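Local coordinates for protein pyridoxal kinase (Lactobacillus plantarum, PDB 3H74) that probably phosphorylates pyridoxal with ATP to give pyridoxal 5'-phosphate, as expected of a kinase of the ribokinase clan, at residues A[157-162]-A[196-201]; A[165-170]-A[174-179]. All coordinates share one frame; numbering follows the deposited sequence.

Contact 1: residues A[157-162]-A[196-201]; sequences PDLEVI and GHVQYC
V198 sets CG1 opposite its backbone N (chi1 174°) and CG2 opposite its carbonyl carbon, so that the two methyls meet neighbouring residues of one helical turn, L159 and E160. On the helix side, CD1 of L159 lies 4.0 Å from V198 CG1, the two side chains crossing at about a right angle. E160 folds at chi2 (-79°), which brings its carboxylate to the second methyl: OE2 stands 3.5 Å from V198 CG2. The carboxylate thus touches an apolar branch and at the same time reaches the strand backbone through water 1, which donates to E160 OE2 at 2.6 Å and accepts from V198 N at 2.8 Å. No direct hydrogen bond joins the segments. D158 is the N-cap of the helix; its OD1 takes the N-H of E160 at 3.0 Å, met from above the carboxylate plane, and its carbonyl O accepts from both V161 N and I162 N. L159 also packs on I178, V181 and A190, and V198 on L192, drawing in the other two strands of the small antiparallel sheet. The contact is a surface helix-on-sheet packing, in which the capped N-terminal turn of helix 159-167 rests against the start of 198-204, an outer strand of the three-stranded antiparallel sheet, in a protein of the ribokinase clan.

Contact 2: residues A[165-170]-A[174-179]; sequences ALQAQL and AHAVIT
Q167 and A176 bring their CA atoms to 5.4 Å where the later part of helix 159-167 passes strand 175-176, and the CA atoms of L170 and A174 are 6.0 Å apart beside the connecting loop. A type I beta turn spans Q167 to L170; three residues separate L170 from A174, and the strand begins at H175. Q167 bridges to the strand with a long side chain: CG lies anti to the backbone N (chi1 -160°) and the chain stays extended beyond it, carrying the amide to the strand backbone. There OE1 accepts the N-H of A176 at 3.0 Å in a nearly straight bond (171° at the hydrogen), the donor tilted 30° from the carbonyl plane. Two waters also donate to OE1: water 2 joins it to A176 O, and water 3 joins it to ND1 of H175, lying in the plane of the imidazole at its edge. Apolar contacts run alongside. L166 places CB 3.9 Å from A176 CB, while its CD1 meets I178 CD1 at 4.0 Å, the two side chains at about a right angle. L170 sets CB 3.7 Å from A174 CB and brings CD1 against the peptide between H175 and A176, 3.7 Å from A176 N. I138 of the neighbouring strand touches both L170 and A176. With an alanine in place of Q167, the A176 N-H would probably be left without its side-chain acceptor and waters 2 and 3 without their shared anchor. With three donors converging on one amide oxygen, the outermost strand of the main sheet has a backbone N-H satisfied by a helix side chain, beside buried apolar contacts, with two waters completing the polar side.

Following the chain from its N terminus, helix 159-167 gives its first turn to contact 1 and its later part, from 165 on, to contact 2. After a short turn and loop the chain runs into strand 175-176, so contact 2 closes a short loop of three residues between its segments. It continues through strands 178-183 and 186-192 before reaching 196-201, where contact 1 closes a much longer loop that contains the whole of contact 2. The centres lie about 10 Å apart, and I178 joins them: its CD1 is 4.0 Å from both L159 CD2 and I162 CG2. One helix thereby ties the edge of the main sheet to the small antiparallel sheet.

Contact 1: residues A[157-162]-A[196-201]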
loop_
_atom_site.group_PDB
_atom_site.type_symbol
_atom_site.label_atom_id
_atom_site.label_comp_id
_atom_site.label_asym_id
_atom_site.label_seq_id
_atom_site.Cartn_x
_atom_site.Cartn_y
_atom_site.Cartn_z
ATOM N N PRO A 157 -5.408 -19.288 -4.255
ATOM C CA PRO A 157 -5.724 -19.308 -5.685
ATOM C C PRO A 157 -4.536 -19.775 -6.521
ATOM O O PRO A 157 -3.387 -19.711 -6.070
ATOM C CB PRO A 157 -6.043 -17.842 -5.995
ATOM C CG PRO A 157 -5.259 -17.072 -4.981
ATOM C CD PRO A 157 -5.300 -17.910 -3.736
ATOM N N ASP A 158 -4.832 -20.251 -7.729
ATOM C CA ASP A 158 -3.818 -20.644 -8.694
ATOM C C ASP A 158 -3.187 -19.382 -9.264
ATOM O O ASP A 158 -3.813 -18.658 -10.041
ATOM C CB ASP A 158 -4.444 -21.493 -9.810
ATOM C CG ASP A 158 -3.410 -22.112 -10.734
ATOM O OD1 ASP A 158 -2.251 -21.652 -10.764
ATOM O OD2 ASP A 158 -3.766 -23.084 -11.437
ATOM N N LEU A 159 -1.943 -19.134 -8.864
ATOM C CA LEU A 159 -1.207 -17.935 -9.271
ATOM C C LEU A 159 -0.997 -17.856 -10.784
ATOM O O LEU A 159 -0.931 -16.763 -11.349
ATOM C CB LEU A 159 0.129 -17.849 -8.525
ATOM C CG LEU A 159 0.051 -17.693 -6.999
ATOM C CD1 LEU A 159 1.427 -17.851 -6.368
ATOM C CD2 LEU A 159 -0.588 -16.362 -6.591
ATOM N N GLU A 160 -0.923 -19.019 -11.432
ATOM C CA GLU A 160 -0.802 -19.095 -12.892
ATOM C C GLU A 160 -2.060 -18.585 -13.608
ATOM O O GLU A 160 -2.012 -18.242 -14.788
ATOM C CB GLU A 160 -0.497 -20.536 -13.337
ATOM C CG GLU A 160 0.702 -21.186 -12.638
ATOM C CD GLU A 160 2.042 -20.748 -13.203
ATOM O OE1 GLU A 160 2.075 -20.129 -14.289
ATOM O OE2 GLU A 160 3.076 -21.033 -12.560
ATOM N N VAL A 161 -3.185 -18.549 -12.894
ATOM C CA VAL A 161 -4.444 -18.052 -13.453
ATOM C C VAL A 161 -4.751 -16.617 -12.985
ATOM O O VAL A 161 -5.065 -15.746 -13.802
ATOM C CB VAL A 161 -5.633 -19.012 -13.149
ATOM C CG1 VAL A 161 -6.952 -18.417 -13.611
ATOM C CG2 VAL A 161 -5.414 -20.372 -13.810
ATOM N N ILE A 162 -4.645 -16.376 -11.679
ATOM C CA ILE A 162 -5.036 -15.078 -11.112
ATOM C C ILE A 162 -4.075 -13.931 -11.455
ATOM O O ILE A 162 -4.519 -12.820 -11.752
ATOM C CB ILE A 162 -5.364 -15.176 -9.584
ATOM C CG1 ILE A 162 -6.073 -13.908 -9.088
ATOM C CG2 ILE A 162 -4.126 -15.501 -8.745
ATOM C CD1 ILE A 162 -6.919 -14.125 -7.837
ATOM N N GLY A 196 6.739 -14.295 -18.058
ATOM C CA GLY A 196 5.408 -14.760 -17.669
ATOM C C GLY A 196 5.419 -15.889 -16.655
ATOM O O GLY A 196 4.406 -16.570 -16.459
ATOM N N HIS A 197 6.566 -16.095 -16.015
ATOM C CA HIS A 197 6.700 -17.124 -14.995
ATOM C C HIS A 197 6.427 -16.531 -13.621
ATOM O O HIS A 197 6.838 -15.404 -13.327
ATOM C CB HIS A 197 8.094 -17.752 -15.034
ATOM C CG HIS A 197 8.404 -18.455 -16.319
ATOM N ND1 HIS A 197 9.458 -18.091 -17.129
ATOM C CD2 HIS A 197 7.796 -19.494 -16.935
ATOM C CE1 HIS A 197 9.488 -18.880 -18.189
ATOM N NE2 HIS A 197 8.490 -19.740 -18.096
ATOM N N VAL A 198 5.734 -17.300 -12.790
ATOM C CA VAL A 198 5.409 -16.878 -11.431
ATOM C C VAL A 198 6.671 -16.898 -10.585
ATOM O O VAL A 198 7.354 -17.926 -10.469
ATOM C CB VAL A 198 4.320 -17.772 -10.791
ATOM C CG1 VAL A 198 4.104 -17.412 -9.311
ATOM C CG2 VAL A 198 3.016 -17.659 -11.561
ATOM N N GLN A 199 6.990 -15.744 -10.015
ATOM C CA GLN A 199 8.100 -15.633 -9.090
ATOM C C GLN A 199 7.572 -15.390 -7.683
ATOM O O GLN A 199 6.458 -14.898 -7.498
ATOM C CB GLN A 199 9.054 -14.513 -9.511
ATOM C CG GLN A 199 9.699 -14.699 -10.889
ATOM C CD GLN A 199 10.528 -15.971 -11.008
ATOM O OE1 GLN A 199 11.036 -16.504 -10.016
ATOM N NE2 GLN A 199 10.666 -16.466 -12.232
ATOM N N TYR A 200 8.363 -15.740 -6.696
ATOM C CA TYR A 200 7.993 -15.573 -5.297
ATOM C C TYR A 200 9.164 -15.192 -4.478
ATOM O O TYR A 200 10.236 -15.696 -4.633
ATOM C CB TYR A 200 7.409 -16.884 -4.758
ATOM C CG TYR A 200 7.025 -16.902 -3.284
ATOM C CD1 TYR A 200 5.776 -16.473 -2.876
ATOM C CD2 TYR A 200 7.874 -17.357 -2.326
ATOM C CE1 TYR A 200 5.407 -16.482 -1.562
ATOM C CE2 TYR A 200 7.484 -17.402 -1.030
ATOM C CZ TYR A 200 6.259 -16.950 -0.640
ATOM O OH TYR A 200 5.912 -16.971 0.672
ATOM N N CYS A 201 8.969 -14.320 -3.551
ATOM C CA CYS A 201 9.922 -14.206 -2.496
ATOM C C CYS A 201 9.192 -13.939 -1.207
ATOM O O CYS A 201 8.216 -13.305 -1.168
ATOM C CB CYS A 201 10.927 -13.150 -2.758
ATOM S SG CYS A 201 10.303 -11.589 -2.948
HETATM O O HOH W 1 5.374 -20.025 -13.403
#

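Contact 2: residues A[165-170]-A[174-179]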
loop_
_atom_site.group_PDB
_atom_site.type_symbol
_atom_site.label_atom_id
_atom_site.label_comp_id
_atom_site.label_asym_id
_atom_site.label_seq_id
_atom_site.Cartn_x
_atom_site.Cartn_y
_atom_site.Cartn_z
ATOM N N ALA A 165 -4.649 -12.722 -15.085
ATOM C CA ALA A 165 -5.949 -12.048 -15.137
ATOM C C ALA A 165 -5.872 -10.643 -14.527
ATOM O O ALA A 165 -6.378 -9.682 -15.109
ATOM C CB ALA A 165 -7.003 -12.872 -14.444
ATOM N N LEU A 166 -5.210 -10.538 -13.376
ATOM C CA LEU A 166 -4.981 -9.255 -12.711
ATOM C C LEU A 166 -4.171 -8.309 -13.588
ATOM O O LEU A 166 -4.525 -7.146 -13.752
ATOM C CB LEU A 166 -4.217 -9.457 -11.397
ATOM C CG LEU A 166 -4.850 -9.828 -10.051
ATOM C CD1 LEU A 166 -3.774 -10.137 -9.013
ATOM C CD2 LEU A 166 -5.752 -8.701 -9.561
ATOM N N GLN A 167 -3.080 -8.806 -14.158
ATOM C CA GLN A 167 -2.143 -7.910 -14.827
ATOM C C GLN A 167 -2.675 -7.344 -16.142
ATOM O O GLN A 167 -2.279 -6.256 -16.554
ATOM C CB GLN A 167 -0.787 -8.582 -15.010
ATOM C CG GLN A 167 0.371 -7.625 -15.252
ATOM C CD GLN A 167 1.650 -8.249 -14.839
ATOM O OE1 GLN A 167 1.886 -8.456 -13.648
ATOM N NE2 GLN A 167 2.491 -8.577 -15.814
ATOM N N ALA A 168 -3.590 -8.062 -16.781
ATOM C CA ALA A 168 -4.177 -7.579 -18.030
ATOM C C ALA A 168 -5.098 -6.372 -17.812
ATOM O O ALA A 168 -5.410 -5.653 -18.760
ATOM C CB ALA A 168 -4.895 -8.700 -18.753
ATOM N N GLN A 169 -5.509 -6.154 -16.558
ATOM C CA GLN A 169 -6.274 -4.971 -16.130
ATOM C C GLN A 169 -5.379 -3.795 -15.797
ATOM O O GLN A 169 -5.828 -2.799 -15.211
ATOM C CB GLN A 169 -6.993 -5.263 -14.837
ATOM C CG GLN A 169 -8.183 -6.150 -14.911
ATOM C CD GLN A 169 -8.930 -6.124 -13.601
ATOM O OE1 GLN A 169 -8.902 -5.120 -12.879
ATOM N NE2 GLN A 169 -9.591 -7.222 -13.275
ATOM N N LEU A 170 -4.101 -3.951 -16.090
ATOM C CA LEU A 170 -3.136 -2.907 -15.861
ATOM C C LEU A 170 -2.598 -2.482 -17.216
ATOM O O LEU A 170 -2.716 -3.227 -18.204
ATOM C CB LEU A 170 -2.017 -3.421 -14.947
ATOM C CG LEU A 170 -2.410 -4.000 -13.571
ATOM C CD1 LEU A 170 -1.182 -4.504 -12.818
ATOM C CD2 LEU A 170 -3.194 -2.999 -12.698
ATOM N N ALA A 174 3.122 -3.052 -16.595
ATOM C CA ALA A 174 2.863 -2.935 -15.151
ATOM C C ALA A 174 2.903 -4.291 -14.456
ATOM O O ALA A 174 2.921 -5.335 -15.120
ATOM C CB ALA A 174 1.534 -2.257 -14.914
ATOM N N HIS A 175 2.909 -4.279 -13.124
ATOM C CA HIS A 175 3.083 -5.488 -12.326
ATOM C C HIS A 175 2.024 -5.636 -11.260
ATOM O O HIS A 175 1.854 -4.743 -10.416
ATOM C CB HIS A 175 4.440 -5.463 -11.627
ATOM C CG HIS A 175 5.578 -5.210 -12.551
ATOM N ND1 HIS A 175 6.077 -6.183 -13.388
ATOM C CD2 HIS A 175 6.305 -4.094 -12.791
ATOM C CE1 HIS A 175 7.068 -5.678 -14.101
ATOM N NE2 HIS A 175 7.225 -4.411 -13.760
ATOM N N ALA A 176 1.333 -6.771 -11.274
ATOM C CA ALA A 176 0.459 -7.159 -10.181
ATOM C C ALA A 176 1.272 -8.009 -9.200
ATOM O O ALA A 176 1.880 -9.012 -9.581
ATOM C CB ALA A 176 -0.731 -7.938 -10.712
ATOM N N VAL A 177 1.303 -7.591 -7.943
ATOM C CA VAL A 177 2.036 -8.311 -6.911
ATOM C C VAL A 177 1.080 -8.677 -5.784
ATOM O O VAL A 177 0.544 -7.783 -5.122
ATOM C CB VAL A 177 3.188 -7.443 -6.344
ATOM C CG1 VAL A 177 3.964 -8.213 -5.288
ATOM C CG2 VAL A 177 4.107 -6.956 -7.448
ATOM N N ILE A 178 0.852 -9.969 -5.559
ATOM C CA ILE A 178 0.035 -10.409 -4.427
ATOM C C ILE A 178 0.941 -10.551 -3.207
ATOM O O ILE A 178 1.975 -11.197 -3.290
ATOM C CB ILE A 178 -0.737 -11.720 -4.730
ATOM C CG1 ILE A 178 -1.680 -11.504 -5.914
ATOM C CG2 ILE A 178 -1.515 -12.179 -3.500
ATOM C CD1 ILE A 178 -2.385 -12.770 -6.401
ATOM N N THR A 179 0.550 -9.955 -2.079
ATOM C CA THR A 179 1.489 -9.710 -0.964
ATOM C C THR A 179 1.458 -10.671 0.239
ATOM O O THR A 179 2.294 -10.561 1.141
ATOM C CB THR A 179 1.322 -8.274 -0.418
ATOM O OG1 THR A 179 -0.016 -8.112 0.059
ATOM C CG2 THR A 179 1.627 -7.235 -1.507
HETATM O O HOH W 2 2.013 -10.647 -11.821
HETATM O O HOH W 3 4.605 -8.516 -13.118
#